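Local coordinates for cell wall surface anchor family protein (Streptococcus agalactiae, PDB 3PHS) that serves as a minor pilin, a cell-wall-anchored pilus subunit whose IgG-like domain mediates adhesion to lung epithelial cells, at residues Ser197-Ile209 with Ala220-Val234. Residues are numbered along the deposited sequence; the frame is centred on the assembly and turned at random.
Sequences SGLIHGDYVLKEI and AETAVTIEKSKTVTV
Tyr204 and Val224 form the middle hydrogen-bonded pair of an antiparallel strand pairing, 202-209 against 221-226, within the prealbumin-like β-sandwich domain. Their bonds, Tyr204 N to Val224 O (2.8 Å) and Val224 N to Tyr204 O (2.9 Å), belong to a ladder from Gly202 with Ile226 to Glu208 N with Ala220 O. Gly202 has phi 146°, a backbone conformation open mainly to glycine, just after the chain leaves strand 193-200.

The inward side of the sheet is largely apolar, with Thr222 the polar exception at one end, its OG1 bonded to Gln219. Ile226 suits its place by branching: its CG1 lies 3.6 Å from Tyr204 CD1, oblique to the ring. The Ile226 and Leu199 side chains cross at about a right angle, with Ile226 CD1 3.7 Å from Leu199 CD1. Ile226 CG2, anti to the backbone N, is thereby turned to Leu199 O. The Tyr204 ring is held at its far end by OH, which donates in the carbonyl plane to a lone pair of Ile200 O (2.6 Å). Further along, Leu206 CD1 packs on Val224 CG1 (3.8 Å).

The other side is more polar. Asp203 and Thr225 lie alongside each other, and Thr225 OG1 donates to Asp203 OD1 (2.6 Å), approaching from above the carboxylate plane. Val205 CG1 rests on the aliphatic part of Glu221, whose extended chain runs beside Lys207.

Lys228, within the type II turn Glu227-Lys230, forms a salt bridge with Asp24; separately, Arg112 makes a cation-pi contact with Tyr204. The turn carries the chain over to strand 231-240 of the facing sheet, where Leu206 meets Leu140 of strand 135-146. Strand 221-226 is outermost in its own four-stranded sheet, and 202-210 lies between it and 157-162.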
ATOM      1  N   SER A 197       4.622 -13.625   2.946  1.00 15.82           N
ATOM      2  CA  SER A 197       5.860 -12.851   2.796  1.00 16.37           C
ATOM      3  C   SER A 197       5.706 -11.948   1.567  1.00 15.26           C
ATOM      4  O   SER A 197       4.681 -11.981   0.900  1.00 15.20           O
ATOM      5  CB  SER A 197       7.076 -13.766   2.691  1.00 16.88           C
ATOM      6  OG  SER A 197       6.923 -14.634   1.591  1.00 21.39           O
ATOM      7  N   GLY A 198       6.710 -11.125   1.299  1.00 14.99           N
ATOM      8  CA  GLY A 198       6.692 -10.278   0.111  1.00 14.21           C
ATOM      9  C   GLY A 198       5.724  -9.105   0.253  1.00 13.95           C
ATOM     10  O   GLY A 198       5.199  -8.613  -0.755  1.00 15.33           O
ATOM     11  N   LEU A 199       5.464  -8.675   1.492  1.00 13.26           N
ATOM     12  CA  LEU A 199       4.653  -7.471   1.733  1.00 12.04           C
ATOM     13  C   LEU A 199       5.570  -6.266   1.881  1.00 11.73           C
ATOM     14  O   LEU A 199       6.457  -6.249   2.729  1.00 11.82           O
ATOM     15  CB  LEU A 199       3.774  -7.604   2.989  1.00 12.51           C
ATOM     16  CG  LEU A 199       2.661  -8.672   2.877  1.00 11.92           C
ATOM     17  CD1 LEU A 199       2.174  -9.102   4.254  1.00 13.28           C
ATOM     18  CD2 LEU A 199       1.502  -8.198   2.011  1.00 15.67           C
ATOM     19  N   ILE A 200       5.341  -5.234   1.072  1.00 11.68           N
ATOM     20  CA  ILE A 200       6.165  -4.047   1.213  1.00 11.37           C
ATOM     21  C   ILE A 200       5.926  -3.475   2.599  1.00 11.29           C
ATOM     22  O   ILE A 200       4.778  -3.436   3.075  1.00 12.37           O
ATOM     23  CB  ILE A 200       5.880  -2.997   0.117  1.00 11.33           C
ATOM     24  CG1 ILE A 200       6.167  -3.607  -1.253  1.00 11.35           C
ATOM     25  CG2 ILE A 200       6.734  -1.721   0.376  1.00 10.64           C
ATOM     26  CD1 ILE A 200       5.771  -2.711  -2.452  1.00 14.25           C
ATOM     27  N   HIS A 201       6.997  -3.038   3.254  1.00 11.62           N
ATOM     28  CA  HIS A 201       6.891  -2.519   4.620  1.00 12.36           C
ATOM     29  C   HIS A 201       5.900  -1.348   4.731  1.00 12.57           C
ATOM     30  O   HIS A 201       5.784  -0.509   3.819  1.00 12.99           O
ATOM     31  CB  HIS A 201       8.274  -2.201   5.221  1.00 12.64           C
ATOM     32  CG  HIS A 201       8.991  -1.052   4.573  1.00 14.04           C
ATOM     33  ND1 HIS A 201       8.884   0.244   5.034  1.00 16.77           N
ATOM     34  CD2 HIS A 201       9.839  -1.007   3.518  1.00 16.91           C
ATOM     35  CE1 HIS A 201       9.624   1.041   4.281  1.00 18.62           C
ATOM     36  NE2 HIS A 201      10.223   0.306   3.360  1.00 18.37           N
ATOM     37  N   GLY A 202       5.159  -1.322   5.839  1.00 12.45           N
ATOM     38  CA  GLY A 202       4.079  -0.340   6.026  1.00 12.79           C
ATOM     39  C   GLY A 202       2.919  -0.913   6.809  1.00 13.43           C
ATOM     40  O   GLY A 202       3.020  -2.011   7.379  1.00 13.76           O
ATOM     41  N   ASP A 203       1.797  -0.195   6.809  1.00 13.03           N
ATOM     42  CA  ASP A 203       0.669  -0.550   7.676  1.00 13.72           C
ATOM     43  C   ASP A 203      -0.440  -1.257   6.931  1.00 12.91           C
ATOM     44  O   ASP A 203      -0.849  -0.837   5.834  1.00 14.13           O
ATOM     45  CB  ASP A 203       0.131   0.705   8.386  1.00 12.88           C
ATOM     46  CG  ASP A 203       1.133   1.301   9.355  1.00 17.02           C
ATOM     47  OD1 ASP A 203       2.087   0.591   9.756  1.00 15.80           O
ATOM     48  OD2 ASP A 203       0.955   2.497   9.707  1.00 18.91           O
ATOM     49  N   TYR A 204      -0.924  -2.341   7.528  1.00 12.26           N
ATOM     50  CA  TYR A 204      -1.952  -3.173   6.931  1.00 12.41           C
ATOM     51  C   TYR A 204      -3.048  -3.471   7.946  1.00 12.44           C
ATOM     52  O   TYR A 204      -2.906  -3.187   9.131  1.00 13.69           O
ATOM     53  CB  TYR A 204      -1.348  -4.503   6.410  1.00 11.43           C
ATOM     54  CG  TYR A 204      -0.349  -4.321   5.286  1.00 11.23           C
ATOM     55  CD1 TYR A 204       0.962  -3.954   5.550  1.00 11.34           C
ATOM     56  CD2 TYR A 204      -0.732  -4.493   3.951  1.00 13.56           C
ATOM     57  CE1 TYR A 204       1.890  -3.766   4.508  1.00 11.61           C
ATOM     58  CE2 TYR A 204       0.194  -4.311   2.888  1.00 12.72           C
ATOM     59  CZ  TYR A 204       1.495  -3.948   3.188  1.00 12.21           C
ATOM     60  OH  TYR A 204       2.395  -3.752   2.167  1.00 14.11           O
ATOM     61  N   VAL A 205      -4.136  -4.047   7.460  1.00 13.82           N
ATOM     62  CA  VAL A 205      -5.263  -4.409   8.316  1.00 14.66           C
ATOM     63  C   VAL A 205      -5.733  -5.807   7.944  1.00 14.60           C
ATOM     64  O   VAL A 205      -6.036  -6.094   6.776  1.00 14.82           O
ATOM     65  CB  VAL A 205      -6.427  -3.393   8.207  1.00 14.25           C
ATOM     66  CG1 VAL A 205      -7.654  -3.871   9.004  1.00 16.06           C
ATOM     67  CG2 VAL A 205      -5.995  -2.019   8.666  1.00 16.17           C
ATOM     68  N   LEU A 206      -5.792  -6.674   8.955  1.00 14.96           N
ATOM     69  CA  LEU A 206      -6.386  -7.994   8.804  1.00 15.57           C
ATOM     70  C   LEU A 206      -7.871  -7.930   9.136  1.00 16.13           C
ATOM     71  O   LEU A 206      -8.250  -7.462  10.213  1.00 16.49           O
ATOM     72  CB  LEU A 206      -5.692  -8.984   9.744  1.00 15.22           C
ATOM     73  CG  LEU A 206      -4.359  -9.575   9.282  1.00 15.62           C
ATOM     74  CD1 LEU A 206      -3.679 -10.235  10.471  1.00 16.27           C
ATOM     75  CD2 LEU A 206      -4.553 -10.578   8.122  1.00 15.49           C
ATOM     76  N   LYS A 207      -8.694  -8.386   8.215  1.00 16.85           N
ATOM     77  CA  LYS A 207     -10.109  -8.445   8.438  1.00 18.37           C
ATOM     78  C   LYS A 207     -10.562  -9.895   8.603  1.00 18.08           C
ATOM     79  O   LYS A 207     -10.335 -10.691   7.758  1.00 17.48           O
ATOM     80  CB  LYS A 207     -10.853  -7.731   7.308  1.00 19.10           C
ATOM     81  CG  LYS A 207     -12.302  -7.469   7.590  1.00 23.01           C
ATOM     82  CD  LYS A 207     -12.992  -6.649   6.473  1.00 28.64           C
ATOM     83  CE  LYS A 207     -14.530  -6.720   6.569  1.00 32.60           C
ATOM     84  NZ  LYS A 207     -15.213  -6.156   5.403  1.00 34.03           N
ATOM     85  N   GLU A 208     -11.124 -10.228   9.758  1.00 18.14           N
ATOM     86  CA  GLU A 208     -11.584 -11.594   9.953  1.00 17.78           C
ATOM     87  C   GLU A 208     -12.969 -11.708   9.325  1.00 18.32           C
ATOM     88  O   GLU A 208     -13.860 -10.917   9.641  1.00 18.45           O
ATOM     89  CB  GLU A 208     -11.626 -11.961  11.445  1.00 17.56           C
ATOM     90  CG  GLU A 208     -11.860 -13.447  11.671  1.00 16.94           C
ATOM     91  CD  GLU A 208     -11.827 -13.847  13.151  1.00 17.83           C
ATOM     92  OE1 GLU A 208     -11.293 -13.092  13.990  1.00 16.41           O
ATOM     93  OE2 GLU A 208     -12.333 -14.945  13.451  1.00 17.97           O
ATOM     94  N   ILE A 209     -13.132 -12.692   8.446  1.00 19.44           N
ATOM     95  CA  ILE A 209     -14.326 -12.821   7.594  1.00 20.64           C
ATOM     96  C   ILE A 209     -15.279 -13.859   8.159  1.00 20.87           C
ATOM     97  O   ILE A 209     -16.496 -13.633   8.222  1.00 20.78           O
ATOM     98  CB  ILE A 209     -13.937 -13.259   6.144  1.00 20.85           C
ATOM     99  CG1 ILE A 209     -12.945 -12.269   5.528  1.00 21.51           C
ATOM    100  CG2 ILE A 209     -15.176 -13.407   5.250  1.00 22.38           C
ATOM    101  CD1 ILE A 209     -13.386 -10.825   5.587  1.00 21.33           C
ATOM    102  N   ALA A 220     -12.901  -7.755  14.686  1.00 26.03           N
ATOM    103  CA  ALA A 220     -13.131  -7.797  13.241  1.00 24.05           C
ATOM    104  C   ALA A 220     -11.884  -7.389  12.455  1.00 22.70           C
ATOM    105  O   ALA A 220     -11.460  -8.094  11.539  1.00 21.93           O
ATOM    106  CB  ALA A 220     -14.315  -6.909  12.859  1.00 24.98           C
ATOM    107  N   GLU A 221     -11.299  -6.260  12.839  1.00 20.87           N
ATOM    108  CA  GLU A 221     -10.134  -5.709  12.131  1.00 20.11           C
ATOM    109  C   GLU A 221      -8.979  -5.538  13.083  1.00 19.19           C
ATOM    110  O   GLU A 221      -9.151  -4.988  14.185  1.00 18.78           O
ATOM    111  CB  GLU A 221     -10.471  -4.374  11.463  1.00 20.08           C
ATOM    112  CG  GLU A 221     -11.483  -4.531  10.344  1.00 22.71           C
ATOM    113  CD  GLU A 221     -11.830  -3.244   9.639  1.00 26.24           C
ATOM    114  OE1 GLU A 221     -11.129  -2.219   9.814  1.00 27.23           O
ATOM    115  OE2 GLU A 221     -12.812  -3.280   8.876  1.00 28.21           O
ATOM    116  N   THR A 222      -7.803  -6.004  12.650  1.00 18.24           N
ATOM    117  CA  THR A 222      -6.578  -5.978  13.459  1.00 17.31           C
ATOM    118  C   THR A 222      -5.467  -5.282  12.676  1.00 17.67           C
ATOM    119  O   THR A 222      -5.126  -5.706  11.566  1.00 16.21           O
ATOM    120  CB  THR A 222      -6.111  -7.413  13.826  1.00 17.50           C
ATOM    121  OG1 THR A 222      -7.165  -8.099  14.529  1.00 17.18           O
ATOM    122  CG2 THR A 222      -4.838  -7.390  14.668  1.00 16.68           C
ATOM    123  N   ALA A 223      -4.910  -4.225  13.263  1.00 17.66           N
ATOM    124  CA  ALA A 223      -3.817  -3.479  12.637  1.00 17.80           C
ATOM    125  C   ALA A 223      -2.529  -4.276  12.695  1.00 18.09           C
ATOM    126  O   ALA A 223      -2.203  -4.894  13.718  1.00 17.59           O
ATOM    127  CB  ALA A 223      -3.630  -2.125  13.312  1.00 18.55           C
ATOM    128  N   VAL A 224      -1.795  -4.299  11.587  1.00 17.69           N
ATOM    129  CA  VAL A 224      -0.466  -4.910  11.597  1.00 18.15           C
ATOM    130  C   VAL A 224       0.516  -4.011  10.851  1.00 17.04           C
ATOM    131  O   VAL A 224       0.184  -3.444   9.804  1.00 16.85           O
ATOM    132  CB  VAL A 224      -0.410  -6.380  11.034  1.00 18.90           C
ATOM    133  CG1 VAL A 224      -1.643  -7.212  11.426  1.00 20.58           C
ATOM    134  CG2 VAL A 224      -0.246  -6.400   9.538  1.00 21.21           C
ATOM    135  N   THR A 225       1.717  -3.889  11.398  1.00 16.37           N
ATOM    136  CA  THR A 225       2.783  -3.167  10.709  1.00 15.85           C
ATOM    137  C   THR A 225       3.870  -4.142  10.234  1.00 15.20           C
ATOM    138  O   THR A 225       4.526  -4.824  11.059  1.00 15.25           O
ATOM    139  CB  THR A 225       3.378  -2.042  11.591  1.00 16.31           C
ATOM    140  OG1 THR A 225       2.386  -1.032  11.826  1.00 17.04           O
ATOM    141  CG2 THR A 225       4.590  -1.406  10.899  1.00 15.93           C
ATOM    142  N   ILE A 226       4.042  -4.216   8.911  1.00 14.00           N
ATOM    143  CA  ILE A 226       5.114  -5.018   8.308  1.00 13.69           C
ATOM    144  C   ILE A 226       6.405  -4.209   8.406  1.00 13.95           C
ATOM    145  O   ILE A 226       6.436  -3.026   8.027  1.00 12.61           O
ATOM    146  CB  ILE A 226       4.817  -5.369   6.811  1.00 13.51           C
ATOM    147  CG1 ILE A 226       3.524  -6.214   6.658  1.00 14.17           C
ATOM    148  CG2 ILE A 226       6.054  -6.018   6.108  1.00 13.39           C
ATOM    149  CD1 ILE A 226       3.585  -7.611   7.276  1.00 17.87           C
ATOM    150  N   GLU A 227       7.458  -4.848   8.919  1.00 14.41           N
ATOM    151  CA  GLU A 227       8.791  -4.264   8.929  1.00 16.00           C
ATOM    152  C   GLU A 227       9.664  -4.991   7.925  1.00 15.51           C
ATOM    153  O   GLU A 227       9.600  -6.214   7.806  1.00 14.91           O
ATOM    154  CB  GLU A 227       9.418  -4.362  10.313  1.00 16.60           C
ATOM    155  CG  GLU A 227       8.811  -3.406  11.326  1.00 21.27           C
ATOM    156  CD  GLU A 227       9.304  -3.698  12.723  1.00 26.44           C
ATOM    157  OE1 GLU A 227      10.524  -3.587  12.966  1.00 30.14           O
ATOM    158  OE2 GLU A 227       8.471  -4.049  13.577  1.00 29.45           O
ATOM    159  N   LYS A 228      10.483  -4.239   7.195  1.00 15.70           N
ATOM    160  CA  LYS A 228      11.296  -4.855   6.161  1.00 16.24           C
ATOM    161  C   LYS A 228      12.295  -5.848   6.752  1.00 15.70           C
ATOM    162  O   LYS A 228      12.880  -5.586   7.795  1.00 16.32           O
ATOM    163  CB  LYS A 228      12.032  -3.797   5.332  1.00 17.32           C
ATOM    164  CG  LYS A 228      13.138  -3.029   6.045  1.00 18.62           C
ATOM    165  CD  LYS A 228      13.738  -2.046   5.018  1.00 25.16           C
ATOM    166  CE  LYS A 228      14.574  -0.945   5.630  1.00 28.62           C
ATOM    167  NZ  LYS A 228      14.596   0.190   4.639  1.00 32.71           N
ATOM    168  N   SER A 229      12.467  -6.981   6.073  1.00 16.43           N
ATOM    169  CA  SER A 229      13.457  -8.016   6.445  1.00 16.89           C
ATOM    170  C   SER A 229      13.174  -8.680   7.787  1.00 17.63           C
ATOM    171  O   SER A 229      14.055  -9.340   8.365  1.00 17.08           O
ATOM    172  CB  SER A 229      14.891  -7.453   6.423  1.00 16.38           C
ATOM    173  OG  SER A 229      15.138  -6.770   5.195  1.00 17.22           O
ATOM    174  N   LYS A 230      11.949  -8.492   8.274  1.00 17.87           N
ATOM    175  CA  LYS A 230      11.520  -9.052   9.552  1.00 18.27           C
ATOM    176  C   LYS A 230      10.163  -9.721   9.401  1.00 18.19           C
ATOM    177  O   LYS A 230       9.448  -9.473   8.436  1.00 17.15           O
ATOM    178  CB  LYS A 230      11.425  -7.970  10.611  1.00 18.77           C
ATOM    179  CG  LYS A 230      12.758  -7.335  11.011  1.00 21.39           C
ATOM    180  CD  LYS A 230      12.545  -6.274  12.086  1.00 27.75           C
ATOM    181  CE  LYS A 230      11.659  -6.763  13.252  1.00 30.46           C
ATOM    182  NZ  LYS A 230      11.653  -5.784  14.404  1.00 32.32           N
ATOM    183  N   THR A 231       9.836 -10.598  10.344  1.00 18.43           N
ATOM    184  CA  THR A 231       8.507 -11.192  10.417  1.00 19.29           C
ATOM    185  C   THR A 231       7.809 -10.564  11.601  1.00 18.91           C
ATOM    186  O   THR A 231       8.386 -10.492  12.692  1.00 19.72           O
ATOM    187  CB  THR A 231       8.546 -12.735  10.638  1.00 19.88           C
ATOM    188  OG1 THR A 231       9.285 -13.353   9.589  1.00 22.91           O
ATOM    189  CG2 THR A 231       7.140 -13.312  10.623  1.00 19.80           C
ATOM    190  N   VAL A 232       6.580 -10.097  11.394  1.00 17.34           N
ATOM    191  CA  VAL A 232       5.765  -9.623  12.509  1.00 17.73           C
ATOM    192  C   VAL A 232       4.843 -10.769  12.925  1.00 17.22           C
ATOM    193  O   VAL A 232       4.112 -11.295  12.105  1.00 16.94           O
ATOM    194  CB  VAL A 232       4.982  -8.305  12.180  1.00 16.77           C
ATOM    195  CG1 VAL A 232       4.083  -8.469  10.972  1.00 18.14           C
ATOM    196  CG2 VAL A 232       4.176  -7.824  13.403  1.00 18.31           C
ATOM    197  N   THR A 233       4.910 -11.154  14.200  1.00 17.84           N
ATOM    198  CA  THR A 233       4.097 -12.245  14.723  1.00 19.71           C
ATOM    199  C   THR A 233       2.875 -11.634  15.385  1.00 19.41           C
ATOM    200  O   THR A 233       3.002 -10.726  16.204  1.00 20.32           O
ATOM    201  CB  THR A 233       4.892 -13.105  15.748  1.00 19.85           C
ATOM    202  OG1 THR A 233       5.984 -13.735  15.087  1.00 22.91           O
ATOM    203  CG2 THR A 233       4.020 -14.199  16.316  1.00 22.72           C
ATOM    204  N   VAL A 234       1.685 -12.094  15.015  1.00 18.91           N
ATOM    205  CA  VAL A 234       0.477 -11.596  15.670  1.00 18.98           C
ATOM    206  C   VAL A 234      -0.412 -12.760  16.072  1.00 17.64           C
ATOM    207  O   VAL A 234      -0.566 -13.691  15.306  1.00 17.00           O
ATOM    208  CB  VAL A 234      -0.287 -10.556  14.794  1.00 19.62           C
ATOM    209  CG1 VAL A 234      -0.473 -11.033  13.408  1.00 21.65           C
ATOM    210  CG2 VAL A 234      -1.636 -10.183  15.409  1.00 20.71           C
TER
HETATM  211  O   HOH W   1      -8.691  -9.309  12.686  1.00 19.66           O